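Local coordinates for protein putative isochorismatase hydrolase (PDB 3LQY) that probably acts as a hydrolase of the isochorismatase family, its natural substrate not established, at residues L10-F15 against K42-F47. Sequence-based numbering, arbitrary orientation.
Sequences LLLIDF and KLLAKF
Leu10 sits squarely under the ring of Phe47: its CB lies 3.5 Å from the ring centroid and 4° off the ring normal, a CH-pi contact over the middle of the face. The same face also covers the start of the strand segment, with Phe47 CE2 3.3 Å from Leu10 N. Beyond CB, the Leu10 side chain runs on toward the helix because CG stands anti to the backbone N (chi1 171°). Its two methyls then part: CD2 pushes against the helix backbone, 3.5 Å from Leu44 CA, while CD1 meets Leu43 CB at 4.0 Å. Leu10 thus fits among Leu43, Leu44 and Phe47, three residues on the inner side of the helix. Two residues further along the same strand, Leu12 adds a lighter touch, its CD2 4.1 Å from Leu44 CG, the two side chains crossing at about a right angle. An alanine in place of Phe47 would probably leave Leu10 CB without its aromatic cover and open a gap between the end of the helix segment and the strand. The helix itself is held by regular backbone bonds, including Phe47 N to Leu43 O. Strand and helix run nearly antiparallel, at 148° with axes 9.8 Å apart, as expected where helix 33-49 makes the right-handed beta-alpha-beta crossover from strand 8-13 to its parallel neighbour 54-59. Leu10 and Leu12 bond through their backbones to that neighbour's Val55, and Leu11 to Val117 and Val119 of strand 115-121. Leu43 also touches Val119 and, in helix 183-187, Ala183 and Ile187, so this buried layer joins the central sheet to both helices.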
loop_
_atom_site.group_PDB
_atom_site.type_symbol
_atom_site.label_atom_id
_atom_site.label_comp_id
_atom_site.label_asym_id
_atom_site.label_seq_id
_atom_site.Cartn_x
_atom_site.Cartn_y
_atom_site.Cartn_z
ATOM N N LEU A 10 -3.584 8.352 -4.831
ATOM C CA LEU A 10 -3.522 7.477 -3.647
ATOM C C LEU A 10 -3.326 6.055 -4.148
ATOM O O LEU A 10 -4.049 5.584 -5.029
ATOM C CB LEU A 10 -4.761 7.623 -2.774
ATOM C CG LEU A 10 -5.021 6.663 -1.602
ATOM C CD1 LEU A 10 -4.092 7.021 -0.393
ATOM C CD2 LEU A 10 -6.530 6.728 -1.282
ATOM N N LEU A 11 -2.291 5.404 -3.620
ATOM C CA LEU A 11 -1.849 4.092 -4.077
ATOM C C LEU A 11 -1.963 3.139 -2.919
ATOM O O LEU A 11 -1.218 3.229 -1.919
ATOM C CB LEU A 11 -0.414 4.144 -4.581
ATOM C CG LEU A 11 0.169 2.929 -5.302
ATOM C CD1 LEU A 11 -0.658 2.545 -6.488
ATOM C CD2 LEU A 11 1.589 3.252 -5.751
ATOM N N LEU A 12 -2.892 2.212 -3.041
ATOM C CA LEU A 12 -3.156 1.312 -1.968
ATOM C C LEU A 12 -2.549 -0.025 -2.327
ATOM O O LEU A 12 -2.961 -0.684 -3.289
ATOM C CB LEU A 12 -4.681 1.187 -1.763
ATOM C CG LEU A 12 -5.432 2.534 -1.579
ATOM C CD1 LEU A 12 -5.908 3.174 -2.906
ATOM C CD2 LEU A 12 -6.609 2.385 -0.610
ATOM N N ILE A 13 -1.590 -0.455 -1.523
ATOM C CA ILE A 13 -0.831 -1.679 -1.789
ATOM C C ILE A 13 -1.345 -2.839 -0.966
ATOM O O ILE A 13 -1.145 -2.884 0.233
ATOM C CB ILE A 13 0.692 -1.483 -1.444
ATOM C CG1 ILE A 13 1.285 -0.302 -2.222
ATOM C CG2 ILE A 13 1.455 -2.778 -1.764
ATOM C CD1 ILE A 13 1.293 -0.484 -3.738
ATOM N N ASP A 14 -2.064 -3.755 -1.624
ATOM C CA ASP A 14 -2.363 -5.059 -1.103
ATOM C C ASP A 14 -3.095 -5.053 0.226
ATOM O O ASP A 14 -2.735 -5.805 1.126
ATOM C CB ASP A 14 -1.117 -5.954 -0.965
ATOM C CG ASP A 14 -0.381 -6.204 -2.274
ATOM O OD1 ASP A 14 -0.848 -5.780 -3.335
ATOM O OD2 ASP A 14 0.746 -6.804 -2.209
ATOM N N PHE A 15 -4.175 -4.281 0.337
ATOM C CA PHE A 15 -5.000 -4.392 1.526
ATOM C C PHE A 15 -5.956 -5.579 1.272
ATOM O O PHE A 15 -7.136 -5.393 1.000
ATOM C CB PHE A 15 -5.788 -3.096 1.786
ATOM C CG PHE A 15 -5.146 -2.140 2.759
ATOM C CD1 PHE A 15 -4.811 -2.547 4.043
ATOM C CD2 PHE A 15 -4.947 -0.820 2.418
ATOM C CE1 PHE A 15 -4.305 -1.688 4.944
ATOM C CE2 PHE A 15 -4.425 0.070 3.327
ATOM C CZ PHE A 15 -4.081 -0.362 4.601
ATOM N N LYS A 42 -10.150 6.255 5.457
ATOM C CA LYS A 42 -10.212 7.715 5.698
ATOM C C LYS A 42 -9.589 8.472 4.498
ATOM O O LYS A 42 -10.169 9.396 3.948
ATOM C CB LYS A 42 -9.442 8.004 6.989
ATOM C CG LYS A 42 -9.932 9.100 7.887
ATOM C CD LYS A 42 -9.295 8.972 9.297
ATOM C CE LYS A 42 -9.983 7.827 10.103
ATOM N NZ LYS A 42 -9.540 7.796 11.532
ATOM N N LEU A 43 -8.379 8.081 4.095
ATOM C CA LEU A 43 -7.704 8.693 2.929
ATOM C C LEU A 43 -8.450 8.433 1.632
ATOM O O LEU A 43 -8.672 9.329 0.804
ATOM C CB LEU A 43 -6.246 8.170 2.801
ATOM C CG LEU A 43 -5.267 8.921 3.686
ATOM C CD1 LEU A 43 -4.017 8.097 4.081
ATOM C CD2 LEU A 43 -4.843 10.198 2.962
ATOM N N LEU A 44 -8.910 7.206 1.487
ATOM C CA LEU A 44 -9.686 6.808 0.316
ATOM C C LEU A 44 -10.883 7.734 0.090
ATOM O O LEU A 44 -11.213 8.117 -1.049
ATOM C CB LEU A 44 -10.240 5.408 0.538
ATOM C CG LEU A 44 -10.127 4.435 -0.637
ATOM C CD1 LEU A 44 -11.026 3.339 -0.361
ATOM C CD2 LEU A 44 -10.406 5.022 -2.005
ATOM N N ALA A 45 -11.557 8.043 1.197
ATOM C CA ALA A 45 -12.770 8.854 1.176
ATOM C C ALA A 45 -12.442 10.297 0.794
ATOM O O ALA A 45 -13.186 10.940 0.049
ATOM C CB ALA A 45 -13.490 8.801 2.544
ATOM N N LYS A 46 -11.338 10.814 1.320
ATOM C CA LYS A 46 -10.882 12.167 0.980
ATOM C C LYS A 46 -10.564 12.321 -0.520
ATOM O O LYS A 46 -10.986 13.282 -1.147
ATOM C CB LYS A 46 -9.669 12.546 1.841
ATOM C CG LYS A 46 -9.257 14.046 1.752
ATOM C CD LYS A 46 -10.449 14.997 1.992
ATOM C CE LYS A 46 -10.015 16.333 2.525
ATOM N NZ LYS A 46 -11.150 17.140 3.022
ATOM N N PHE A 47 -9.839 11.363 -1.094
ATOM C CA PHE A 47 -9.420 11.422 -2.513
ATOM C C PHE A 47 -10.638 11.416 -3.438
ATOM O O PHE A 47 -10.727 12.239 -4.373
ATOM C CB PHE A 47 -8.432 10.270 -2.866
ATOM C CG PHE A 47 -6.978 10.650 -2.731
ATOM C CD1 PHE A 47 -6.398 10.830 -1.472
ATOM C CD2 PHE A 47 -6.193 10.854 -3.864
ATOM C CE1 PHE A 47 -4.998 11.220 -1.348
ATOM C CE2 PHE A 47 -4.805 11.240 -3.752
ATOM C CZ PHE A 47 -4.242 11.440 -2.498
#